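Anti sigma factor FlgM (Aquifex aeolicus, PDB 1RP3) binds the flagellar sigma factor sigma-28 (FliA) and, as an anti-sigma factor, probably keeps it in an inactive conformation. Local coordinates at residues E6-T17 / D35-L46. Numbering follows the deposited sequence.
Sequences ELSRLIGLLLET and DKVTLSKIAQEL
L10 and L14 are the two knobs that helix 6-14 presses into helix 35-46. L10 drops among T38, K41, I42 and E45: its CB lies 3.6 Å from CG1 of I42, while its two methyls run across the K41 chain at about a right angle, CD1 reaching CB of K41 at 3.8 Å. One turn on, L14 splits its branches, CD1 going to CG2 of T38 and CD2 to the methyls CD1 of I42 and CD2 of L39, the latter 3.8 Å away. With CG2 anti to its backbone N, T38 turns the methyl to the carbonyl O of L10, 3.4 Å away, while its hydroxyl bonds the backbone O of E34. L7 closes the row, CD2 against CB of E45 and CD1 against CD2 of L46; it also touches I42, and L19 of the sigma-28 chain packs on both L7 and I11. The flank carrying R9 and K41 is looser, charged and exposed. R9 makes a salt bridge to E6 within its own helix, NH1 to OE2 2.7 Å, though the hydrogen-bond angles are poor. NH2 of R9 sits 4.4 Å from NZ of K41, two like charges that the E6 carboxylate probably offsets. In the type I turn from L14 to T17, the poorly ordered T17 brings OG1 within 3.2 Å of OD1 of D35, with the O of L14 a rival acceptor. Replacing D35 by an alanine removes the carboxylate, and T17 would probably keep just the L14 O of these two acceptors and move more freely, with L14 CD1 less covered. The axes of 6-14 and 35-46 come within 9.6 Å and run nearly antiparallel, at 161°: an antiparallel helix pair packed knobs-into-holes, one flank of which lies against sigma-28.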
ATOM      1  N   GLU B   6      17.086 -14.676  16.630  1.00 51.67           N
ATOM      2  CA  GLU B   6      17.856 -13.891  15.676  1.00 49.54           C
ATOM      3  C   GLU B   6      17.334 -12.455  15.581  1.00 48.11           C
ATOM      4  O   GLU B   6      18.119 -11.501  15.576  1.00 47.92           O
ATOM      5  CB  GLU B   6      17.855 -14.578  14.303  1.00 49.42           C
ATOM      6  CG  GLU B   6      18.605 -13.851  13.181  1.00 51.52           C
ATOM      7  CD  GLU B   6      20.093 -13.660  13.450  1.00 52.88           C
ATOM      8  OE1 GLU B   6      20.595 -14.136  14.492  1.00 54.09           O
ATOM      9  OE2 GLU B   6      20.769 -13.022  12.610  1.00 55.16           O
ATOM     10  N   LEU B   7      16.013 -12.302  15.536  1.00 45.67           N
ATOM     11  CA  LEU B   7      15.412 -10.975  15.452  1.00 43.84           C
ATOM     12  C   LEU B   7      15.819 -10.125  16.649  1.00 44.29           C
ATOM     13  O   LEU B   7      16.231  -8.975  16.486  1.00 43.98           O
ATOM     14  CB  LEU B   7      13.884 -11.067  15.356  1.00 41.56           C
ATOM     15  CG  LEU B   7      13.323 -11.583  14.027  1.00 40.43           C
ATOM     16  CD1 LEU B   7      11.806 -11.662  14.062  1.00 37.02           C
ATOM     17  CD2 LEU B   7      13.784 -10.665  12.915  1.00 38.26           C
ATOM     18  N   SER B   8      15.741 -10.713  17.843  1.00 43.90           N
ATOM     19  CA  SER B   8      16.102 -10.027  19.082  1.00 42.77           C
ATOM     20  C   SER B   8      17.560  -9.599  19.059  1.00 40.50           C
ATOM     21  O   SER B   8      17.916  -8.539  19.556  1.00 40.71           O
ATOM     22  CB  SER B   8      15.843 -10.941  20.285  1.00 44.02           C
ATOM     23  OG  SER B   8      16.221 -10.312  21.496  1.00 46.94           O
ATOM     24  N   ARG B   9      18.400 -10.420  18.443  1.00 41.17           N
ATOM     25  CA  ARG B   9      19.818 -10.123  18.361  1.00 41.05           C
ATOM     26  C   ARG B   9      20.047  -8.985  17.382  1.00 40.07           C
ATOM     27  O   ARG B   9      20.809  -8.057  17.661  1.00 42.15           O
ATOM     28  CB  ARG B   9      20.605 -11.364  17.922  1.00 44.72           C
ATOM     29  CG  ARG B   9      22.119 -11.240  18.128  1.00 49.37           C
ATOM     30  CD  ARG B   9      22.911 -12.131  17.168  1.00 54.55           C
ATOM     31  NE  ARG B   9      23.635 -11.341  16.168  1.00 57.58           N
ATOM     32  CZ  ARG B   9      23.536 -11.517  14.854  1.00 58.62           C
ATOM     33  NH1 ARG B   9      22.741 -12.462  14.364  1.00 57.50           N
ATOM     34  NH2 ARG B   9      24.224 -10.736  14.024  1.00 58.36           N
ATOM     35  N   LEU B  10      19.352  -9.044  16.249  1.00 37.95           N
ATOM     36  CA  LEU B  10      19.467  -8.028  15.212  1.00 37.61           C
ATOM     37  C   LEU B  10      18.989  -6.673  15.708  1.00 37.91           C
ATOM     38  O   LEU B  10      19.641  -5.662  15.465  1.00 38.42           O
ATOM     39  CB  LEU B  10      18.722  -8.461  13.945  1.00 34.54           C
ATOM     40  CG  LEU B  10      19.450  -9.558  13.158  1.00 31.13           C
ATOM     41  CD1 LEU B  10      18.558 -10.132  12.083  1.00 30.84           C
ATOM     42  CD2 LEU B  10      20.733  -9.003  12.568  1.00 28.35           C
ATOM     43  N   ILE B  11      17.876  -6.663  16.442  1.00 38.74           N
ATOM     44  CA  ILE B  11      17.331  -5.432  17.015  1.00 39.42           C
ATOM     45  C   ILE B  11      18.358  -4.831  17.976  1.00 39.87           C
ATOM     46  O   ILE B  11      18.558  -3.610  18.016  1.00 38.41           O
ATOM     47  CB  ILE B  11      15.994  -5.692  17.749  1.00 39.77           C
ATOM     48  CG1 ILE B  11      14.878  -5.913  16.729  1.00 41.77           C
ATOM     49  CG2 ILE B  11      15.623  -4.512  18.630  1.00 41.91           C
ATOM     50  CD1 ILE B  11      13.553  -6.214  17.347  1.00 42.10           C
ATOM     51  N   GLY B  12      19.046  -5.712  18.705  1.00 42.20           N
ATOM     52  CA  GLY B  12      20.080  -5.294  19.637  1.00 40.79           C
ATOM     53  C   GLY B  12      21.207  -4.532  18.961  1.00 42.54           C
ATOM     54  O   GLY B  12      21.698  -3.543  19.508  1.00 40.87           O
ATOM     55  N   LEU B  13      21.605  -4.976  17.763  1.00 43.93           N
ATOM     56  CA  LEU B  13      22.680  -4.316  17.005  1.00 45.36           C
ATOM     57  C   LEU B  13      22.209  -2.954  16.529  1.00 46.04           C
ATOM     58  O   LEU B  13      22.956  -1.978  16.552  1.00 46.79           O
ATOM     59  CB  LEU B  13      23.098  -5.149  15.783  1.00 46.33           C
ATOM     60  CG  LEU B  13      23.682  -6.537  16.028  1.00 47.32           C
ATOM     61  CD1 LEU B  13      24.254  -7.060  14.724  1.00 46.71           C
ATOM     62  CD2 LEU B  13      24.777  -6.467  17.085  1.00 48.99           C
ATOM     63  N   LEU B  14      20.947  -2.906  16.127  1.00 46.12           N
ATOM     64  CA  LEU B  14      20.317  -1.697  15.627  1.00 46.42           C
ATOM     65  C   LEU B  14      20.223  -0.626  16.708  1.00 48.58           C
ATOM     66  O   LEU B  14      20.647   0.513  16.495  1.00 46.78           O
ATOM     67  CB  LEU B  14      18.917  -2.046  15.129  1.00 43.72           C
ATOM     68  CG  LEU B  14      18.381  -1.357  13.890  1.00 41.54           C
ATOM     69  CD1 LEU B  14      19.393  -1.433  12.763  1.00 36.83           C
ATOM     70  CD2 LEU B  14      17.073  -2.027  13.509  1.00 37.80           C
ATOM     71  N   LEU B  15      19.672  -1.004  17.863  1.00 51.58           N
ATOM     72  CA  LEU B  15      19.492  -0.097  18.995  1.00 56.23           C
ATOM     73  C   LEU B  15      20.774   0.262  19.739  1.00 59.18           C
ATOM     74  O   LEU B  15      20.739   1.074  20.670  1.00 59.24           O
ATOM     75  CB  LEU B  15      18.450  -0.651  19.974  1.00 57.66           C
ATOM     76  CG  LEU B  15      16.970  -0.407  19.645  1.00 59.01           C
ATOM     77  CD1 LEU B  15      16.633  -0.891  18.250  1.00 59.59           C
ATOM     78  CD2 LEU B  15      16.092  -1.093  20.670  1.00 57.76           C
ATOM     79  N   GLU B  16      21.889  -0.368  19.371  1.00 63.60           N
ATOM     80  CA  GLU B  16      23.177  -0.057  19.992  1.00 67.02           C
ATOM     81  C   GLU B  16      23.893   1.100  19.270  1.00 70.13           C
ATOM     82  O   GLU B  16      24.880   1.631  19.778  1.00 70.89           O
ATOM     83  CB  GLU B  16      24.052  -1.282  20.000  1.00 65.28           C
ATOM     84  N   THR B  17      23.402   1.463  18.081  1.00 73.37           N
ATOM     85  CA  THR B  17      23.969   2.563  17.292  1.00 75.57           C
ATOM     86  C   THR B  17      23.023   3.761  17.369  1.00 76.82           C
ATOM     87  O   THR B  17      23.307   4.828  16.841  1.00 78.52           O
ATOM     88  CB  THR B  17      24.162   2.186  15.794  1.00 76.47           C
ATOM     89  OG1 THR B  17      22.909   1.779  15.231  1.00 76.83           O
ATOM     90  CG2 THR B  17      25.178   1.056  15.633  1.00 77.77           C
ATOM     91  N   ASP B  35      23.644  -0.233   9.687  1.00 45.82           N
ATOM     92  CA  ASP B  35      22.208  -0.397   9.840  1.00 43.02           C
ATOM     93  C   ASP B  35      21.509  -0.875   8.577  1.00 39.93           C
ATOM     94  O   ASP B  35      20.575  -1.677   8.651  1.00 37.24           O
ATOM     95  CB  ASP B  35      21.585   0.890  10.381  1.00 43.33           C
ATOM     96  CG  ASP B  35      22.053   1.216  11.794  1.00 45.43           C
ATOM     97  OD1 ASP B  35      22.745   0.374  12.413  1.00 46.08           O
ATOM     98  OD2 ASP B  35      21.725   2.318  12.290  1.00 45.56           O
ATOM     99  N   LYS B  36      21.992  -0.427   7.421  1.00 38.55           N
ATOM    100  CA  LYS B  36      21.408  -0.854   6.158  1.00 38.76           C
ATOM    101  C   LYS B  36      21.495  -2.380   6.077  1.00 39.63           C
ATOM    102  O   LYS B  36      20.523  -3.035   5.715  1.00 41.39           O
ATOM    103  CB  LYS B  36      22.123  -0.222   4.993  1.00 36.32           C
ATOM    104  N   VAL B  37      22.628  -2.948   6.483  1.00 38.31           N
ATOM    105  CA  VAL B  37      22.793  -4.399   6.461  1.00 36.89           C
ATOM    106  C   VAL B  37      21.947  -5.081   7.529  1.00 35.62           C
ATOM    107  O   VAL B  37      21.306  -6.100   7.274  1.00 38.60           O
ATOM    108  CB  VAL B  37      24.289  -4.801   6.614  1.00 37.78           C
ATOM    109  CG1 VAL B  37      24.441  -6.287   6.957  1.00 34.99           C
ATOM    110  CG2 VAL B  37      25.018  -4.510   5.329  1.00 38.53           C
ATOM    111  N   THR B  38      21.972  -4.540   8.735  1.00 33.74           N
ATOM    112  CA  THR B  38      21.191  -5.108   9.825  1.00 32.50           C
ATOM    113  C   THR B  38      19.702  -5.101   9.459  1.00 31.84           C
ATOM    114  O   THR B  38      19.012  -6.101   9.645  1.00 32.19           O
ATOM    115  CB  THR B  38      21.426  -4.320  11.116  1.00 31.67           C
ATOM    116  OG1 THR B  38      22.824  -4.305  11.408  1.00 33.46           O
ATOM    117  CG2 THR B  38      20.689  -4.940  12.269  1.00 29.97           C
ATOM    118  N   LEU B  39      19.227  -3.980   8.909  1.00 30.05           N
ATOM    119  CA  LEU B  39      17.826  -3.849   8.501  1.00 30.70           C
ATOM    120  C   LEU B  39      17.488  -4.884   7.437  1.00 30.34           C
ATOM    121  O   LEU B  39      16.416  -5.511   7.483  1.00 28.38           O
ATOM    122  CB  LEU B  39      17.539  -2.432   7.992  1.00 27.47           C
ATOM    123  CG  LEU B  39      17.425  -1.389   9.116  1.00 29.19           C
ATOM    124  CD1 LEU B  39      17.535   0.043   8.577  1.00 25.47           C
ATOM    125  CD2 LEU B  39      16.126  -1.593   9.862  1.00 25.76           C
ATOM    126  N   SER B  40      18.421  -5.089   6.510  1.00 30.74           N
ATOM    127  CA  SER B  40      18.236  -6.078   5.458  1.00 31.60           C
ATOM    128  C   SER B  40      18.113  -7.483   6.056  1.00 33.13           C
ATOM    129  O   SER B  40      17.259  -8.279   5.647  1.00 33.09           O
ATOM    130  CB  SER B  40      19.389  -6.048   4.465  1.00 32.12           C
ATOM    131  OG  SER B  40      19.120  -6.959   3.416  1.00 33.19           O
ATOM    132  N   LYS B  41      18.942  -7.770   7.053  1.00 34.41           N
ATOM    133  CA  LYS B  41      18.890  -9.075   7.694  1.00 35.92           C
ATOM    134  C   LYS B  41      17.570  -9.277   8.407  1.00 36.36           C
ATOM    135  O   LYS B  41      17.026 -10.377   8.383  1.00 37.63           O
ATOM    136  CB  LYS B  41      20.039  -9.262   8.676  1.00 38.56           C
ATOM    137  CG  LYS B  41      21.411  -9.395   8.034  1.00 38.10           C
ATOM    138  CD  LYS B  41      22.408  -9.812   9.099  1.00 38.10           C
ATOM    139  CE  LYS B  41      23.797  -9.997   8.553  1.00 37.68           C
ATOM    140  NZ  LYS B  41      24.722 -10.444   9.629  1.00 38.10           N
ATOM    141  N   ILE B  42      17.075  -8.231   9.074  1.00 35.73           N
ATOM    142  CA  ILE B  42      15.788  -8.314   9.761  1.00 31.70           C
ATOM    143  C   ILE B  42      14.701  -8.626   8.722  1.00 31.88           C
ATOM    144  O   ILE B  42      13.858  -9.493   8.952  1.00 30.34           O
ATOM    145  CB  ILE B  42      15.447  -7.004  10.530  1.00 33.05           C
ATOM    146  CG1 ILE B  42      16.428  -6.806  11.686  1.00 32.32           C
ATOM    147  CG2 ILE B  42      13.995  -7.038  11.046  1.00 31.92           C
ATOM    148  CD1 ILE B  42      16.203  -5.545  12.484  1.00 34.05           C
ATOM    149  N   ALA B  43      14.768  -7.966   7.565  1.00 29.79           N
ATOM    150  CA  ALA B  43      13.803  -8.189   6.488  1.00 32.15           C
ATOM    151  C   ALA B  43      13.882  -9.622   5.953  1.00 34.15           C
ATOM    152  O   ALA B  43      12.851 -10.245   5.662  1.00 32.52           O
ATOM    153  CB  ALA B  43      14.033  -7.200   5.354  1.00 30.15           C
ATOM    154  N   GLN B  44      15.108 -10.134   5.828  1.00 37.13           N
ATOM    155  CA  GLN B  44      15.338 -11.490   5.335  1.00 39.41           C
ATOM    156  C   GLN B  44      14.700 -12.512   6.268  1.00 42.19           C
ATOM    157  O   GLN B  44      14.100 -13.481   5.804  1.00 42.13           O
ATOM    158  CB  GLN B  44      16.833 -11.766   5.189  1.00 38.78           C
ATOM    159  CG  GLN B  44      17.504 -10.957   4.099  1.00 40.59           C
ATOM    160  CD  GLN B  44      19.024 -11.098   4.113  1.00 43.87           C
ATOM    161  OE1 GLN B  44      19.557 -12.203   4.253  1.00 47.27           O
ATOM    162  NE2 GLN B  44      19.726  -9.976   3.954  1.00 41.30           N
ATOM    163  N   GLU B  45      14.774 -12.266   7.576  1.00 44.39           N
ATOM    164  CA  GLU B  45      14.180 -13.177   8.559  1.00 49.74           C
ATOM    165  C   GLU B  45      12.658 -13.179   8.512  1.00 51.87           C
ATOM    166  O   GLU B  45      12.021 -14.224   8.666  1.00 52.91           O
ATOM    167  CB  GLU B  45      14.632 -12.830   9.981  1.00 51.18           C
ATOM    168  CG  GLU B  45      16.096 -13.117  10.261  1.00 57.01           C
ATOM    169  CD  GLU B  45      16.462 -14.589  10.086  1.00 60.00           C
ATOM    170  OE1 GLU B  45      15.755 -15.465  10.648  1.00 59.49           O
ATOM    171  OE2 GLU B  45      17.462 -14.857   9.377  1.00 60.48           O
ATOM    172  N   LEU B  46      12.081 -12.006   8.287  1.00 52.88           N
ATOM    173  CA  LEU B  46      10.636 -11.872   8.242  1.00 55.30           C
ATOM    174  C   LEU B  46       9.994 -12.444   6.988  1.00 57.74           C
ATOM    175  O   LEU B  46       8.815 -12.785   6.993  1.00 58.12           O
ATOM    176  CB  LEU B  46      10.249 -10.404   8.393  1.00 53.60           C
ATOM    177  CG  LEU B  46      10.628  -9.770   9.732  1.00 51.28           C
ATOM    178  CD1 LEU B  46      10.231  -8.306   9.744  1.00 47.93           C
ATOM    179  CD2 LEU B  46       9.962 -10.527  10.874  1.00 49.36           C
TER